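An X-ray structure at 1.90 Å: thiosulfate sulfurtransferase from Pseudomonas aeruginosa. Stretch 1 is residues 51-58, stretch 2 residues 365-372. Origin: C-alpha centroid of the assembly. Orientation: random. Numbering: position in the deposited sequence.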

ATOM      1  N   LEU A  51       8.048   7.906   9.772  1.00 17.74           N
ATOM      2  CA  LEU A  51       8.557   8.807   8.741  1.00 18.33           C
ATOM      3  C   LEU A  51       9.946   8.426   8.218  1.00 18.81           C
ATOM      4  O   LEU A  51      10.143   8.276   7.014  1.00 18.28           O
ATOM      5  N   GLU A  52      10.904   8.258   9.123  1.00 18.46           N
ATOM      6  CA  GLU A  52      12.272   7.924   8.730  1.00 18.70           C
ATOM      7  C   GLU A  52      12.449   6.582   8.026  1.00 17.63           C
ATOM      8  O   GLU A  52      13.397   6.402   7.266  1.00 17.98           O
ATOM      9  N   LEU A  53      11.544   5.646   8.276  1.00 17.28           N
ATOM     10  CA  LEU A  53      11.637   4.319   7.680  1.00 17.95           C
ATOM     11  C   LEU A  53      11.184   4.237   6.223  1.00 17.99           C
ATOM     12  O   LEU A  53      11.562   3.307   5.509  1.00 18.61           O
ATOM     13  N   GLU A  54      10.391   5.206   5.777  1.00 16.83           N
ATOM     14  CA  GLU A  54       9.877   5.161   4.409  1.00 16.31           C
ATOM     15  C   GLU A  54      10.124   6.374   3.523  1.00 15.45           C
ATOM     16  O   GLU A  54      10.004   6.277   2.301  1.00 13.89           O
ATOM     17  N   ILE A  55      10.468   7.508   4.122  1.00 15.70           N
ATOM     18  CA  ILE A  55      10.660   8.731   3.348  1.00 15.37           C
ATOM     19  C   ILE A  55      11.637   8.640   2.175  1.00 13.93           C
ATOM     20  O   ILE A  55      11.340   9.137   1.089  1.00 14.57           O
ATOM     21  N   HIS A  56      12.786   7.998   2.366  1.00 15.47           N
ATOM     22  CA  HIS A  56      13.756   7.909   1.278  1.00 16.67           C
ATOM     23  C   HIS A  56      13.291   7.061   0.102  1.00 17.67           C
ATOM     24  O   HIS A  56      13.800   7.206  -1.010  1.00 17.82           O
ATOM     25  N   ALA A  57      12.321   6.184   0.340  1.00 17.01           N
ATOM     26  CA  ALA A  57      11.801   5.343  -0.729  1.00 15.89           C
ATOM     27  C   ALA A  57      10.597   6.002  -1.402  1.00 15.00           C
ATOM     28  O   ALA A  57      10.466   5.963  -2.623  1.00 16.10           O
ATOM     29  N   ARG A  58       9.729   6.620  -0.609  1.00 14.26           N
ATOM     30  CA  ARG A  58       8.529   7.257  -1.151  1.00 14.75           C
ATOM     31  C   ARG A  58       8.761   8.657  -1.726  1.00 13.79           C
ATOM     32  O   ARG A  58       8.018   9.104  -2.599  1.00 14.12           O
ATOM     33  N   ALA A 365      15.110 -10.283  -0.624  1.00 24.85           N
ATOM     34  CA  ALA A 365      14.068  -9.302  -0.357  1.00 24.90           C
ATOM     35  C   ALA A 365      14.569  -7.882  -0.601  1.00 25.13           C
ATOM     36  O   ALA A 365      15.773  -7.619  -0.561  1.00 24.61           O
ATOM     37  N   TRP A 366      13.636  -6.971  -0.861  1.00 26.80           N
ATOM     38  CA  TRP A 366      13.973  -5.572  -1.102  1.00 26.69           C
ATOM     39  C   TRP A 366      14.507  -4.934   0.178  1.00 26.88           C
ATOM     40  O   TRP A 366      13.957  -5.140   1.258  1.00 24.92           O
ATOM     41  N   SER A 367      15.585  -4.166   0.055  1.00 26.96           N
ATOM     42  CA  SER A 367      16.161  -3.491   1.210  1.00 25.64           C
ATOM     43  C   SER A 367      15.845  -2.003   1.100  1.00 23.96           C
ATOM     44  O   SER A 367      16.465  -1.277   0.317  1.00 24.82           O
ATOM     45  N   ALA A 368      14.871  -1.558   1.884  1.00 22.76           N
ATOM     46  CA  ALA A 368      14.450  -0.164   1.871  1.00 23.38           C
ATOM     47  C   ALA A 368      15.586   0.795   2.215  1.00 22.73           C
ATOM     48  O   ALA A 368      16.401   0.518   3.099  1.00 22.42           O
ATOM     49  N   PRO A 369      15.661   1.934   1.510  1.00 21.33           N
ATOM     50  CA  PRO A 369      16.716   2.915   1.777  1.00 21.50           C
ATOM     51  C   PRO A 369      16.435   3.611   3.104  1.00 20.76           C
ATOM     52  O   PRO A 369      15.327   4.097   3.338  1.00 20.37           O
ATOM     53  N   LEU A 370      17.433   3.649   3.978  1.00 20.68           N
ATOM     54  CA  LEU A 370      17.259   4.279   5.276  1.00 21.90           C
ATOM     55  C   LEU A 370      18.259   5.397   5.529  1.00 22.11           C
ATOM     56  O   LEU A 370      19.338   5.431   4.936  1.00 21.47           O
ATOM     57  N   PRO A 371      17.898   6.343   6.406  1.00 21.61           N
ATOM     58  CA  PRO A 371      18.800   7.450   6.726  1.00 22.44           C
ATOM     59  C   PRO A 371      19.832   6.902   7.715  1.00 22.77           C
ATOM     60  O   PRO A 371      19.803   5.715   8.045  1.00 19.46           O
ATOM     61  N   ARG A 372      20.743   7.746   8.186  1.00 24.62           N
ATOM     62  CA  ARG A 372      21.749   7.285   9.132  1.00 26.66           C
ATOM     63  C   ARG A 372      21.062   6.775  10.395  1.00 25.77           C
ATOM     64  O   ARG A 372      20.137   7.407  10.902  1.00 24.83           O
TER

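What does His56 do at the centre of this contact? It has the largest area covered by the other stretch of any residue here, and its CA-to-CB bond points toward the loop of residues 365-372. With chi1 in the m well (-70°), the imidazole lies along the segment from Pro369 to Pro371. Pro369 O and Leu370 C sit at the edge of the ring, near its plane, with His56 CD2 3.7 Å from Leu370 C. Farther along, His56 NE2 comes within 3.5 Å of Pro371 CB, while ND1 is hydrogen-bonded elsewhere in the structure. The histidine therefore meets the loop through close packing, and no direct hydrogen bond joins the two stretches.

How do the two prolines fit against the helix? Both direct their CA-to-CB bonds toward it, and both rings have the C-gamma endo pucker. Pro371 rests near the Glu52 carbonyl, where Glu52 O lies 3.2 Å from Pro371 CD; the Glu52 side chain, chi1 m, touches the same ring with CB 4.1 Å from Pro371 CG before its end leads away to partners elsewhere. Pro369 packs against the next turn: its CG is 3.8 Å from His56 CB and also 3.8 Å from Ala57 CB. The small Ala57 methyl is shared, since it also lies 3.8 Å from Trp366 CH2, at the edge of the indole, whose chi1 is t.

Can side chains that start out pointing away still meet? Leu53 and Leu370 both do so. Their CA-to-CB bonds point away from the opposing stretch, yet with each residue in an m, t rotamer the ends come nearer, bringing Leu53 CD2 to 4.2 Å from Leu370 CD2. That same Leu370 methyl approaches the backbone more closely, with CD2 3.7 Å from Leu53 O.

Where are the polar groups satisfied without a direct bond across? Two waters bridge the gap, and Pro369 O is within hydrogen-bonding distance of both. Water 1 lies 2.8 Å from Glu52 O and 2.8 Å from Pro369 O, and accepts from His56 N at 3.0 Å. This matters because the helix is kinked here: His56 N has no bond to the turn before, and the water takes its hydrogen instead. Water 2 joins Leu53 O and Pro369 O, each 2.9 Å from the water oxygen. Within the helix, Arg58 NH1 forms a salt bridge to Glu54 OE1 at 2.9 Å, a pairing that takes no part in the contact with the loop.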

ATOM      1  CB  LEU A  51       8.591  10.241   9.287  1.00 18.02           C
ATOM      2  CG  LEU A  51       9.134  11.360   8.388  1.00 21.54           C
ATOM      3  CD1 LEU A  51       8.216  11.557   7.199  1.00 22.28           C
ATOM      4  CD2 LEU A  51       9.236  12.652   9.183  1.00 23.13           C
ATOM      5  CB  GLU A  52      13.199   7.970   9.949  1.00 19.97           C
ATOM      6  CG  GLU A  52      13.266   9.331  10.622  1.00 19.54           C
ATOM      7  CD  GLU A  52      12.324   9.458  11.803  1.00 21.01           C
ATOM      8  OE1 GLU A  52      11.225   8.860  11.772  1.00 20.90           O
ATOM      9  OE2 GLU A  52      12.682  10.175  12.763  1.00 21.35           O
ATOM     10  CB  LEU A  53      10.816   3.320   8.500  1.00 18.14           C
ATOM     11  CG  LEU A  53      11.134   3.146   9.987  1.00 22.11           C
ATOM     12  CD1 LEU A  53      10.119   2.195  10.612  1.00 23.69           C
ATOM     13  CD2 LEU A  53      12.541   2.611  10.160  1.00 24.46           C
ATOM     14  CB  GLU A  54       8.365   4.902   4.444  1.00 16.76           C
ATOM     15  CG  GLU A  54       7.963   3.597   5.107  1.00 17.49           C
ATOM     16  CD  GLU A  54       6.455   3.382   5.113  1.00 18.50           C
ATOM     17  OE1 GLU A  54       5.725   4.201   4.513  1.00 18.20           O
ATOM     18  OE2 GLU A  54       5.999   2.390   5.714  1.00 18.62           O
ATOM     19  CB  ILE A  55      11.054   9.915   4.274  1.00 15.98           C
ATOM     20  CG1 ILE A  55      10.921  11.237   3.512  1.00 15.25           C
ATOM     21  CG2 ILE A  55      12.473   9.728   4.810  1.00 15.58           C
ATOM     22  CD1 ILE A  55       9.479  11.605   3.166  1.00 16.17           C
ATOM     23  CB  HIS A  56      15.104   7.398   1.793  1.00 17.76           C
ATOM     24  CG  HIS A  56      15.824   8.385   2.656  1.00 18.59           C
ATOM     25  ND1 HIS A  56      15.647   9.746   2.525  1.00 18.97           N
ATOM     26  CD2 HIS A  56      16.737   8.216   3.641  1.00 20.59           C
ATOM     27  CE1 HIS A  56      16.421  10.373   3.393  1.00 20.21           C
ATOM     28  NE2 HIS A  56      17.093   9.469   4.082  1.00 20.95           N
ATOM     29  CB  ALA A  57      11.404   3.971  -0.177  1.00 15.24           C
ATOM     30  CB  ARG A  58       7.438   7.284  -0.073  1.00 16.85           C
ATOM     31  CG  ARG A  58       7.073   5.883   0.407  1.00 18.33           C
ATOM     32  CD  ARG A  58       6.076   5.890   1.544  1.00 17.18           C
ATOM     33  NE  ARG A  58       4.749   6.332   1.128  1.00 17.92           N
ATOM     34  CZ  ARG A  58       3.706   6.386   1.946  1.00 19.83           C
ATOM     35  NH1 ARG A  58       3.845   6.021   3.215  1.00 19.21           N
ATOM     36  NH2 ARG A  58       2.528   6.808   1.502  1.00 18.79           N
ATOM     37  CB  ALA A 365      13.584  -9.442   1.076  1.00 24.06           C
ATOM     38  CB  TRP A 366      12.729  -4.808  -1.570  1.00 29.60           C
ATOM     39  CG  TRP A 366      12.939  -3.329  -1.764  1.00 33.10           C
ATOM     40  CD1 TRP A 366      13.790  -2.729  -2.649  1.00 33.51           C
ATOM     41  CD2 TRP A 366      12.264  -2.268  -1.074  1.00 33.75           C
ATOM     42  NE1 TRP A 366      13.685  -1.360  -2.555  1.00 33.67           N
ATOM     43  CE2 TRP A 366      12.756  -1.050  -1.597  1.00 34.47           C
ATOM     44  CE3 TRP A 366      11.291  -2.229  -0.066  1.00 35.19           C
ATOM     45  CZ2 TRP A 366      12.305   0.197  -1.146  1.00 35.29           C
ATOM     46  CZ3 TRP A 366      10.843  -0.988   0.384  1.00 35.25           C
ATOM     47  CH2 TRP A 366      11.352   0.208  -0.158  1.00 35.83           C
ATOM     48  CB  SER A 367      17.674  -3.705   1.256  1.00 27.23           C
ATOM     49  OG  SER A 367      18.224  -3.108   2.415  1.00 29.86           O
ATOM     50  CB  ALA A 368      13.297   0.031   2.841  1.00 22.61           C
ATOM     51  CB  PRO A 369      16.611   3.861   0.587  1.00 21.76           C
ATOM     52  CG  PRO A 369      15.139   3.857   0.302  1.00 21.59           C
ATOM     53  CD  PRO A 369      14.786   2.389   0.413  1.00 21.74           C
ATOM     54  CB  LEU A 370      17.396   3.240   6.392  1.00 22.39           C
ATOM     55  CG  LEU A 370      16.395   2.083   6.451  1.00 24.37           C
ATOM     56  CD1 LEU A 370      16.863   1.071   7.489  1.00 24.22           C
ATOM     57  CD2 LEU A 370      15.000   2.603   6.793  1.00 23.01           C
ATOM     58  CB  PRO A 371      17.866   8.477   7.354  1.00 22.54           C
ATOM     59  CG  PRO A 371      16.860   7.620   8.055  1.00 22.78           C
ATOM     60  CD  PRO A 371      16.581   6.532   7.044  1.00 21.30           C
ATOM     61  CB  ARG A 372      22.720   8.423   9.473  1.00 30.62           C
ATOM     62  CG  ARG A 372      23.741   8.064  10.551  1.00 36.24           C
ATOM     63  CD  ARG A 372      24.892   9.071  10.640  1.00 39.98           C
ATOM     64  NE  ARG A 372      24.439  10.458  10.736  1.00 44.40           N
ATOM     65  CZ  ARG A 372      24.235  11.258   9.691  1.00 46.78           C
ATOM     66  NH1 ARG A 372      24.448  10.814   8.457  1.00 48.73           N
ATOM     67  NH2 ARG A 372      23.819  12.503   9.878  1.00 47.40           N
TER
HETATM   68  O   HOH W   1      13.755   6.124   4.513  1.00 19.05           O
HETATM   69  O   HOH W   2      12.571   3.529   2.850  1.00 19.34           O